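Local coordinates for protein ADP/ATP-dependent NAD(P)H-hydrate dehydratase (Bacillus subtilis, PDB 3RPZ) that probably catalyses the ADP- or ATP-dependent dehydration of NAD(P)H hydrate, returning the damaged nicotinamide cofactor to NAD(P)H, at residues 38-43 and 64-69; 204-209 and 242-247; 247-252 and 269-274. One frame throughout, in Å; residues are numbered along the deposited sequence.

Interaction 1 of 3, residues 38-43 and 64-69. With NPW (beta-6-hydroxy-1,4,5,6-tetrahydronicotinamide adenine dinucleotide phosphate), chain D.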
loop_
_atom_site.group_PDB
_atom_site.type_symbol
_atom_site.label_atom_id
_atom_site.label_comp_id
_atom_site.label_asym_id
_atom_site.label_seq_id
_atom_site.Cartn_x
_atom_site.Cartn_y
_atom_site.Cartn_z
ATOM N N GLY A 38 -16.521 9.199 6.331
ATOM C CA GLY A 38 -16.528 8.020 5.455
ATOM C C GLY A 38 -17.844 7.301 5.372
ATOM O O GLY A 38 -18.465 7.051 6.405
ATOM N N SER A 39 -18.278 6.973 4.173
ATOM C CA SER A 39 -19.517 6.250 3.977
ATOM C C SER A 39 -19.320 5.286 2.820
ATOM O O SER A 39 -18.301 5.296 2.192
ATOM C CB SER A 39 -20.721 7.175 3.802
ATOM O OG SER A 39 -20.588 7.953 2.663
ATOM N N ASP A 40 -20.305 4.448 2.553
ATOM C CA ASP A 40 -20.078 3.367 1.623
ATOM C C ASP A 40 -19.615 3.783 0.247
ATOM O O ASP A 40 -18.768 3.124 -0.290
ATOM C CB ASP A 40 -21.321 2.480 1.484
ATOM C CG ASP A 40 -21.597 1.637 2.718
ATOM O OD1 ASP A 40 -20.773 1.530 3.644
ATOM O OD2 ASP A 40 -22.687 1.073 2.741
ATOM N N ASP A 41 -20.167 4.844 -0.327
ATOM C CA ASP A 41 -19.734 5.262 -1.664
ATOM C C ASP A 41 -18.704 6.399 -1.675
ATOM O O ASP A 41 -18.245 6.799 -2.711
ATOM C CB ASP A 41 -20.918 5.596 -2.560
ATOM C CG ASP A 41 -21.796 4.398 -2.834
ATOM O OD1 ASP A 41 -21.299 3.279 -2.754
ATOM O OD2 ASP A 41 -22.974 4.608 -3.124
ATOM N N MET A 42 -18.386 6.894 -0.489
ATOM C CA MET A 42 -17.305 7.882 -0.251
ATOM C C MET A 42 -16.440 7.442 0.928
ATOM O O MET A 42 -16.316 8.160 1.943
ATOM C CB MET A 42 -17.820 9.329 -0.001
ATOM C CG MET A 42 -18.793 9.794 -1.039
ATOM S SD MET A 42 -19.436 11.459 -0.580
ATOM C CE MET A 42 -20.758 11.037 0.555
ATOM N N PRO A 43 -15.823 6.257 0.820
ATOM C CA PRO A 43 -15.007 5.786 1.929
ATOM C C PRO A 43 -13.703 6.503 2.062
ATOM O O PRO A 43 -13.155 6.651 3.174
ATOM C CB PRO A 43 -14.775 4.309 1.580
ATOM C CG PRO A 43 -14.916 4.267 0.044
ATOM C CD PRO A 43 -16.006 5.239 -0.241
ATOM N N GLY A 64 -14.714 6.908 13.740
ATOM C CA GLY A 64 -16.087 6.401 13.787
ATOM C C GLY A 64 -16.635 6.396 12.371
ATOM O O GLY A 64 -17.045 7.408 11.810
ATOM N N THR A 65 -16.629 5.229 11.765
ATOM C CA THR A 65 -17.069 5.063 10.374
ATOM C C THR A 65 -17.804 3.753 10.264
ATOM O O THR A 65 -17.777 2.922 11.160
ATOM C CB THR A 65 -15.918 5.177 9.428
ATOM O OG1 THR A 65 -16.426 5.318 8.046
ATOM C CG2 THR A 65 -14.980 3.953 9.473
ATOM N N SER A 66 -18.414 3.597 9.072
ATOM C CA SER A 66 -19.193 2.447 8.753
ATOM C C SER A 66 -18.343 1.183 8.769
ATOM O O SER A 66 -17.136 1.259 8.407
ATOM C CB SER A 66 -19.816 2.689 7.352
ATOM O OG SER A 66 -20.606 3.891 7.337
ATOM N N GLU A 67 -18.885 0.019 9.099
ATOM C CA GLU A 67 -18.180 -1.236 9.081
ATOM C C GLU A 67 -17.482 -1.517 7.796
ATOM O O GLU A 67 -16.403 -2.122 7.786
ATOM C CB GLU A 67 -19.056 -2.499 9.367
ATOM C CG GLU A 67 -19.401 -2.675 10.723
ATOM C CD GLU A 67 -19.940 -4.057 10.907
ATOM O OE1 GLU A 67 -21.056 -4.274 10.378
ATOM O OE2 GLU A 67 -19.228 -4.917 11.478
ATOM N N ASN A 68 -18.080 -1.162 6.675
ATOM C CA ASN A 68 -17.475 -1.464 5.388
ATOM C C ASN A 68 -16.296 -0.599 5.066
ATOM O O ASN A 68 -15.516 -0.936 4.184
ATOM C CB ASN A 68 -18.497 -1.398 4.252
ATOM C CG ASN A 68 -19.656 -2.357 4.458
ATOM O OD1 ASN A 68 -20.801 -2.008 4.188
ATOM N ND2 ASN A 68 -19.372 -3.538 4.989
ATOM N N VAL A 69 -16.140 0.557 5.740
ATOM C CA VAL A 69 -15.074 1.514 5.496
ATOM C C VAL A 69 -13.827 1.161 6.287
ATOM O O VAL A 69 -12.727 1.296 5.808
ATOM C CB VAL A 69 -15.524 2.954 5.743
ATOM C CG1 VAL A 69 -14.418 3.937 5.531
ATOM C CG2 VAL A 69 -16.769 3.261 4.860
HETATM P P NPW D . -19.101 24.583 -9.682
HETATM O O1 NPW D . -20.244 23.633 -9.960
HETATM O O2 NPW D . -17.716 24.085 -9.941
HETATM O O3 NPW D . -19.298 25.991 -10.270
HETATM P PA NPW D . -20.276 19.588 -3.491
HETATM P PB NPW D . -17.870 18.076 -2.869
HETATM C C1A NPW D . -18.946 24.647 -5.778
HETATM C C1B NPW D . -16.994 14.201 -0.340
HETATM N N1C NPW D . -15.752 13.898 -1.011
HETATM N N1D NPW D . -15.518 28.417 -6.131
HETATM C C2A NPW D . -19.045 23.920 -7.118
HETATM O O2A NPW D . -19.193 24.921 -8.104
HETATM C C2B NPW D . -16.947 15.429 0.577
HETATM O O2B NPW D . -16.276 15.176 1.786
HETATM C C2C NPW D . -15.184 12.721 -1.011
HETATM C C2D NPW D . -16.748 28.311 -6.653
HETATM C C3A NPW D . -20.281 23.058 -6.932
HETATM O O3A NPW D . -21.509 23.793 -7.124
HETATM C C3B NPW D . -18.465 15.643 0.740
HETATM O O3B NPW D . -18.919 14.746 1.763
HETATM C C3C NPW D . -14.167 12.204 -1.638
HETATM N N3D NPW D . -17.620 27.295 -6.537
HETATM C C4B NPW D . -19.008 15.214 -0.631
HETATM O O4B NPW D . -17.958 14.488 -1.335
HETATM C C4C NPW D . -13.481 13.126 -2.639
HETATM C C4D NPW D . -17.121 26.326 -5.759
HETATM O O4D NPW D . -19.409 23.684 -4.827
HETATM C C4E NPW D . -20.157 22.679 -5.469
HETATM C C5A NPW D . -15.821 26.315 -5.184
HETATM C C5B NPW D . -19.434 16.395 -1.508
HETATM O O5B NPW D . -18.424 17.406 -1.511
HETATM C C5C NPW D . -14.448 14.216 -3.064
HETATM C C5E NPW D . -19.409 21.361 -5.265
HETATM O O5E NPW D . -19.585 20.954 -3.913
HETATM C C6C NPW D . -15.066 14.940 -1.836
HETATM O O6C NPW D . -14.102 15.623 -1.040
HETATM C C6D NPW D . -14.958 27.443 -5.379
HETATM N N6D NPW D . -13.735 27.589 -4.896
HETATM N N7A NPW D . -15.543 25.157 -4.485
HETATM C C7C NPW D . -13.638 10.898 -1.375
HETATM N N7C NPW D . -12.568 10.497 -2.046
HETATM O O7C NPW D . -14.215 10.135 -0.558
HETATM C C8A NPW D . -16.704 24.412 -4.641
HETATM N N9A NPW D . -17.632 25.166 -5.411
HETATM O OA1 NPW D . -21.386 19.222 -4.384
HETATM O OA2 NPW D . -20.503 19.876 -2.092
HETATM O OA3 NPW D . -19.157 18.459 -3.734
HETATM O OB1 NPW D . -17.090 19.231 -2.426
HETATM O OB2 NPW D . -17.197 17.046 -3.723
HETATM O O HOH W 1 -22.273 4.114 5.050
#
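Val69 packs against Pro43 and Ser39 in a buried loop-to-loop contact at the ends of two neighbouring parallel strands, 32-36 and 60-65. With helix 44-54 between them, these strands form a beta-alpha-beta crossover. The first loop holds a type I beta turn from Ser39 to Met42. Both methyls of Val69 lie 4.0 Å from Pro43 CB. Val69 CG1, anti to the backbone N (chi1 178°), is also 3.8 Å from Pro43 O. Val69 CG2 is also 3.7 Å from Ser39 O. Thr65 OG1 stands 3.1 Å from Gly38 O, but its hydrogen bond goes to Ala37 O. A side chain on Gly38 would run into this hydroxyl and crowd Val69 CG1. Water links the loops: water 1 accepts from Asp40 N at 3.2 Å and is hydrogen-bonded to Ser66 OG at 2.8 Å. Asp40 OD1 comes 3.6 Å from Asn68 OD1, the carboxylate and amide planes 41° apart. These two oxygens make no bond. Asp40 also packs on Arg84 of the second subunit, and Asp41 makes a salt bridge with that arginine. On the far end of the turn, Met42 SD reaches NPW O4B at 3.5 Å, so the loop borders the bound NADPH hydrate. Val69 thus rests on Pro43 and on backbone carbonyl oxygens, and the hydrogen-bonded link between the loops runs through one water. Arg84 of the second subunit pairs with Asp41 and, lying beside Asp40, may also ease its charge.

Interaction 2 of 3, residues 204-209 and 242-247. With AMP (adenosine monophosphate), chain C.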
loop_
_atom_site.group_PDB
_atom_site.type_symbol
_atom_site.label_atom_id
_atom_site.label_comp_id
_atom_site.label_asym_id
_atom_site.label_seq_id
_atom_site.Cartn_x
_atom_site.Cartn_y
_atom_site.Cartn_z
ATOM N N LEU A 204 -5.996 35.874 6.117
ATOM C CA LEU A 204 -5.939 35.205 4.809
ATOM C C LEU A 204 -4.777 34.239 4.823
ATOM O O LEU A 204 -3.719 34.535 5.366
ATOM C CB LEU A 204 -5.759 36.192 3.668
ATOM C CG LEU A 204 -6.836 37.251 3.492
ATOM C CD1 LEU A 204 -6.529 38.100 2.236
ATOM C CD2 LEU A 204 -8.244 36.652 3.391
ATOM N N ASN A 205 -4.948 33.122 4.127
ATOM C CA ASN A 205 -3.876 32.161 3.980
ATOM C C ASN A 205 -3.090 32.416 2.702
ATOM O O ASN A 205 -3.703 32.490 1.631
ATOM C CB ASN A 205 -4.428 30.752 3.886
ATOM C CG ASN A 205 -3.297 29.755 3.877
ATOM O OD1 ASN A 205 -2.503 29.708 4.802
ATOM N ND2 ASN A 205 -3.205 28.972 2.813
ATOM N N PRO A 206 -1.757 32.554 2.789
ATOM C CA PRO A 206 -0.968 32.873 1.603
ATOM C C PRO A 206 -0.428 31.690 0.816
ATOM O O PRO A 206 0.248 31.899 -0.208
ATOM C CB PRO A 206 0.241 33.621 2.197
ATOM C CG PRO A 206 0.438 33.023 3.538
ATOM C CD PRO A 206 -0.956 32.671 4.035
ATOM N N THR A 207 -0.681 30.489 1.267
ATOM C CA THR A 207 -0.113 29.302 0.645
ATOM C C THR A 207 -1.122 28.489 -0.155
ATOM O O THR A 207 -2.320 28.568 0.021
ATOM C CB THR A 207 0.546 28.382 1.693
ATOM O OG1 THR A 207 -0.457 27.859 2.537
ATOM C CG2 THR A 207 1.615 29.074 2.499
ATOM N N GLY A 208 -0.579 27.637 -1.012
ATOM C CA GLY A 208 -1.336 26.772 -1.862
ATOM C C GLY A 208 -1.400 27.155 -3.307
ATOM O O GLY A 208 -0.995 28.269 -3.678
ATOM N N ASN A 209 -1.821 26.230 -4.157
ATOM C CA ASN A 209 -1.897 26.458 -5.593
ATOM C C ASN A 209 -2.906 25.519 -6.217
ATOM O O ASN A 209 -3.577 24.772 -5.448
ATOM C CB ASN A 209 -0.528 26.359 -6.242
ATOM C CG ASN A 209 0.105 25.026 -6.041
ATOM O OD1 ASN A 209 -0.590 24.004 -6.087
ATOM N ND2 ASN A 209 1.434 24.982 -5.753
ATOM N N ALA A 242 -2.778 24.765 10.305
ATOM C CA ALA A 242 -3.204 23.676 9.476
ATOM C C ALA A 242 -3.444 24.155 8.076
ATOM O O ALA A 242 -2.996 23.539 7.093
ATOM C CB ALA A 242 -4.461 23.000 10.060
ATOM N N VAL A 243 -4.200 25.255 7.938
ATOM C CA VAL A 243 -4.529 25.795 6.609
ATOM C C VAL A 243 -3.213 26.199 5.885
ATOM O O VAL A 243 -2.986 25.868 4.702
ATOM C CB VAL A 243 -5.457 26.976 6.723
ATOM C CG1 VAL A 243 -5.681 27.630 5.376
ATOM C CG2 VAL A 243 -6.797 26.514 7.300
ATOM N N TYR A 244 -2.304 26.812 6.620
ATOM C CA TYR A 244 -1.029 27.254 6.044
ATOM C C TYR A 244 -0.171 26.088 5.586
ATOM O O TYR A 244 0.304 26.056 4.456
ATOM C CB TYR A 244 -0.242 28.120 7.057
ATOM C CG TYR A 244 1.022 28.720 6.529
ATOM C CD1 TYR A 244 2.139 27.940 6.309
ATOM C CD2 TYR A 244 1.086 30.057 6.246
ATOM C CE1 TYR A 244 3.309 28.506 5.784
ATOM C CE2 TYR A 244 2.247 30.621 5.754
ATOM C CZ TYR A 244 3.332 29.815 5.518
ATOM O OH TYR A 244 4.523 30.425 4.982
ATOM N N LEU A 245 0.023 25.120 6.457
ATOM C CA LEU A 245 0.884 23.990 6.103
ATOM C C LEU A 245 0.284 23.139 5.003
ATOM O O LEU A 245 1.009 22.617 4.176
ATOM C CB LEU A 245 1.262 23.185 7.348
ATOM C CG LEU A 245 2.232 23.911 8.278
ATOM C CD1 LEU A 245 2.395 23.170 9.614
ATOM C CD2 LEU A 245 3.606 24.192 7.658
ATOM N N HIS A 246 -1.040 22.982 4.996
ATOM C CA HIS A 246 -1.748 22.276 3.901
ATOM C C HIS A 246 -1.383 22.896 2.562
ATOM O O HIS A 246 -0.957 22.183 1.648
ATOM C CB HIS A 246 -3.223 22.322 4.215
ATOM C CG HIS A 246 -4.147 21.751 3.194
ATOM N ND1 HIS A 246 -4.804 22.551 2.273
ATOM C CD2 HIS A 246 -4.572 20.477 2.983
ATOM C CE1 HIS A 246 -5.631 21.768 1.568
ATOM N NE2 HIS A 246 -5.520 20.514 1.988
ATOM N N GLY A 247 -1.437 24.219 2.476
ATOM C CA GLY A 247 -1.061 24.895 1.239
ATOM C C GLY A 247 0.423 24.773 0.951
ATOM O O GLY A 247 0.835 24.594 -0.200
HETATM P P AMP C . -12.586 20.889 -0.839
HETATM O O1P AMP C . -11.915 19.507 -1.167
HETATM O O2P AMP C . -13.311 21.316 -2.054
HETATM O O3P AMP C . -13.388 20.700 0.433
HETATM O "O5'" AMP C . -11.390 21.711 -0.367
HETATM C "C5'" AMP C . -10.369 22.145 -1.346
HETATM C "C4'" AMP C . -9.131 22.545 -0.622
HETATM O "O4'" AMP C . -8.071 22.846 -1.588
HETATM C "C3'" AMP C . -9.256 23.769 0.259
HETATM O "O3'" AMP C . -8.272 23.721 1.273
HETATM C "C2'" AMP C . -8.939 24.841 -0.797
HETATM O "O2'" AMP C . -8.644 26.132 -0.228
HETATM C "C1'" AMP C . -7.740 24.233 -1.488
HETATM N N9 AMP C . -7.608 24.683 -2.878
HETATM C C8 AMP C . -8.295 24.234 -3.937
HETATM N N7 AMP C . -7.934 24.889 -5.089
HETATM C C5 AMP C . -6.972 25.745 -4.690
HETATM C C6 AMP C . -6.172 26.776 -5.395
HETATM N N6 AMP C . -6.355 26.954 -6.717
HETATM N N1 AMP C . -5.321 27.463 -4.636
HETATM C C2 AMP C . -5.151 27.276 -3.320
HETATM N N3 AMP C . -5.867 26.365 -2.591
HETATM C C4 AMP C . -6.735 25.688 -3.285
#
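Thr207 reaches helix 235-256 through its hydroxyl and its methyl together. Two hydrogen bonds meet at the hydroxyl. Thr207 OG1 donates to Tyr244 O at 2.7 Å, in the carbonyl plane and on a lone pair, with a C=O...donor angle of 121°. Thr207 OG1 accepts from Asn205 ND2 at 3.0 Å, with 151° at the hydrogen and OG1 somewhat tilted from the amide plane. Its chi1 of 67° sets OG1 between the backbone N and carbonyl carbon, facing the helix, and turns CG2 to the tyrosine. Thr207 CG2 makes a CH-pi contact over one face, 3.6 Å from the centroid of the Tyr244 ring. Pro206 CG touches Tyr244 CE2 at 3.7 Å. Apart from the ring, Val243 CG1 lies against the Asn205 amide, 3.5 Å from Asn205 CG. A valine in place of Thr207 would probably leave Tyr244 O without this donor and the Asn205 amide without its acceptor, less fixed in its rotation. The loop follows strand 202-204 and leads to helix 217-231, in a ribokinase-like fold whose nucleotide site it borders. Gly247 lets the backbones close up: a side chain there would collide with Thr207 OG1 and Gly208 N. One on Gly208 would be crowded by AMP C2 and jammed against the preceding carbonyl oxygen. Gly208 CA makes a CA-H...O contact with Gly247 O at 3.5 Å. Glu251 accepts the N-H of Gly208. Three residues of these segments belong to the AMP pocket: Gly208 lies by the adenine, Asn209 O is 3.3 Å from AMP C6, and His246 CE1 is 3.3 Å from AMP O3'. Thr217 O accepts from His246 NE2.

Interaction 3 of 3, residues 247-252 and 269-274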
loop_
_atom_site.group_PDB
_atom_site.type_symbol
_atom_site.label_atom_id
_atom_site.label_comp_id
_atom_site.label_asym_id
_atom_site.label_seq_id
_atom_site.Cartn_x
_atom_site.Cartn_y
_atom_site.Cartn_z
ATOM N N GLY A 247 -1.437 24.219 2.476
ATOM C CA GLY A 247 -1.061 24.895 1.239
ATOM C C GLY A 247 0.423 24.773 0.951
ATOM O O GLY A 247 0.835 24.594 -0.200
ATOM N N ALA A 248 1.271 24.872 1.978
ATOM C CA ALA A 248 2.715 24.751 1.810
ATOM C C ALA A 248 3.108 23.393 1.239
ATOM O O ALA A 248 4.088 23.291 0.502
ATOM C CB ALA A 248 3.442 25.035 3.129
ATOM N N CYS A 249 2.370 22.350 1.593
ATOM C CA CYS A 249 2.653 21.021 1.059
ATOM C C CYS A 249 2.454 20.984 -0.438
ATOM O O CYS A 249 3.245 20.357 -1.165
ATOM C CB CYS A 249 1.800 19.964 1.733
ATOM S SG CYS A 249 2.268 19.634 3.473
ATOM N N ALA A 250 1.384 21.620 -0.938
ATOM C CA ALA A 250 1.179 21.718 -2.377
ATOM C C ALA A 250 2.257 22.525 -3.061
ATOM O O ALA A 250 2.653 22.194 -4.177
ATOM C CB ALA A 250 -0.202 22.335 -2.651
ATOM N N GLU A 251 2.756 23.558 -2.414
ATOM C CA GLU A 251 3.839 24.344 -3.015
ATOM C C GLU A 251 5.130 23.552 -3.083
ATOM O O GLU A 251 5.849 23.676 -4.076
ATOM C CB GLU A 251 4.054 25.650 -2.263
ATOM C CG GLU A 251 2.858 26.567 -2.337
ATOM C CD GLU A 251 3.024 27.875 -1.613
ATOM O OE1 GLU A 251 4.180 28.230 -1.253
ATOM O OE2 GLU A 251 2.060 28.633 -1.542
ATOM N N LEU A 252 5.451 22.738 -2.082
ATOM C CA LEU A 252 6.594 21.826 -2.162
ATOM C C LEU A 252 6.424 20.908 -3.338
ATOM O O LEU A 252 7.336 20.723 -4.141
ATOM C CB LEU A 252 6.745 20.976 -0.889
ATOM C CG LEU A 252 7.914 19.965 -0.887
ATOM C CD1 LEU A 252 7.649 18.694 -1.682
ATOM C CD2 LEU A 252 9.230 20.620 -1.366
ATOM N N ASP A 269 1.831 12.887 3.211
ATOM C CA ASP A 269 3.129 12.227 3.047
ATOM C C ASP A 269 4.227 13.347 3.039
ATOM O O ASP A 269 5.388 13.091 3.403
ATOM C CB ASP A 269 3.319 11.437 1.694
ATOM C CG ASP A 269 2.428 10.171 1.387
ATOM O OD1 ASP A 269 1.890 9.524 2.276
ATOM O OD2 ASP A 269 2.368 9.818 0.116
ATOM N N ILE A 270 3.913 14.545 2.507
ATOM C CA ILE A 270 4.833 15.697 2.338
ATOM C C ILE A 270 4.959 16.489 3.631
ATOM O O ILE A 270 6.002 17.079 3.940
ATOM C CB ILE A 270 4.280 16.641 1.192
ATOM C CG1 ILE A 270 4.411 15.918 -0.144
ATOM C CG2 ILE A 270 4.918 18.053 1.132
ATOM C CD1 ILE A 270 3.528 16.514 -1.271
ATOM N N LEU A 271 3.899 16.501 4.433
ATOM C CA LEU A 271 3.838 17.324 5.644
ATOM C C LEU A 271 5.016 17.107 6.600
ATOM O O LEU A 271 5.508 18.056 7.195
ATOM C CB LEU A 271 2.517 17.125 6.355
ATOM C CG LEU A 271 2.266 17.915 7.617
ATOM C CD1 LEU A 271 2.228 19.443 7.328
ATOM C CD2 LEU A 271 0.924 17.483 8.227
ATOM N N PRO A 272 5.461 15.852 6.780
ATOM C CA PRO A 272 6.597 15.685 7.735
ATOM C C PRO A 272 7.806 16.565 7.452
ATOM O O PRO A 272 8.351 17.175 8.363
ATOM C CB PRO A 272 6.912 14.187 7.615
ATOM C CG PRO A 272 5.580 13.554 7.331
ATOM C CD PRO A 272 4.949 14.553 6.347
ATOM N N ARG A 273 8.196 16.648 6.179
ATOM C CA ARG A 273 9.357 17.427 5.782
ATOM C C ARG A 273 9.028 18.923 5.757
ATOM O O ARG A 273 9.889 19.756 6.125
ATOM C CB ARG A 273 9.904 16.958 4.432
ATOM C CG ARG A 273 10.721 15.706 4.513
ATOM C CD ARG A 273 11.343 15.308 3.127
ATOM N NE ARG A 273 12.129 14.083 3.291
ATOM C CZ ARG A 273 13.399 14.047 3.655
ATOM N NH1 ARG A 273 14.072 15.175 3.876
ATOM N NH2 ARG A 273 14.005 12.871 3.796
ATOM N N VAL A 274 7.827 19.256 5.316
ATOM C CA VAL A 274 7.426 20.656 5.284
ATOM C C VAL A 274 7.350 21.241 6.681
ATOM O O VAL A 274 7.912 22.307 6.960
ATOM C CB VAL A 274 6.146 20.811 4.515
ATOM C CG1 VAL A 274 5.529 22.208 4.705
ATOM C CG2 VAL A 274 6.366 20.522 3.016
#
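Cys249 points its thiol into the backbone of the facing helix, where Cys249 SG lies 3.5 Å from Leu271 CA. With SG anti to its own carbonyl carbon (chi1 -71°), the sulfur extends past Ile270, and Cys249 SG also meets Leu271 CB at 3.8 Å. The CB of Cys249 is used too: it touches Ile270 CG2 at 3.7 Å. Ile270 lays that gamma methyl on the Cys249 backbone, with Cys249 O as close as CB, while its CD1 reaches the same carbonyl oxygen from the end of the side chain. The segments belong to helices 235-256 and 264-277, the last two of the chain. They cross almost at right angles, 95°, with their axes 9.1 Å apart, so the contact is compact and falls to a few side chains. Helix 264-277 is kinked here. Pro272 has no N-H to give to the turn before, and Arg273 N makes only a weak bond to Ile270 O. Val274 lies one turn on from Ile270 and forks over the other helix. Val274 CG1, anti to the backbone N (chi1 168°), meets Ala248 CB at 3.9 Å. Val274 CG2 goes to Leu252 CB, also at 3.9 Å, one helical turn further along. The fork thus spans Ala248 and Leu252, and Val274 CB also lies near Cys249 SG. Leu252 has two conformers, so the approach of its CD1 to Ile270 CG2 is uncertain. Leu245 continues the apolar patch against Leu271 and Val274. At the kink, Arg273 makes a salt bridge with Glu256 of the third subunit.

How the interactions relate
The three contacts follow one another in series along the chain. Interaction 1 stands apart at the ends of two neighbouring parallel strands of the mixed sheet, its centre about 28 Å from that of interaction 2 and about 27 Å from that of interaction 3. It lies across the chain's centre from interaction 2. Interactions 2 and 3 have centres about 10 Å apart, share Gly247 and use helix 235-256. Glu251, within 247-252, probably bonds to Gly208 N in 204-209. One helix therefore joins the AMP-side loop to the C-terminal helix 264-277, which touches the third subunit. Interaction 1 instead borders the NADPH hydrate and the second subunit.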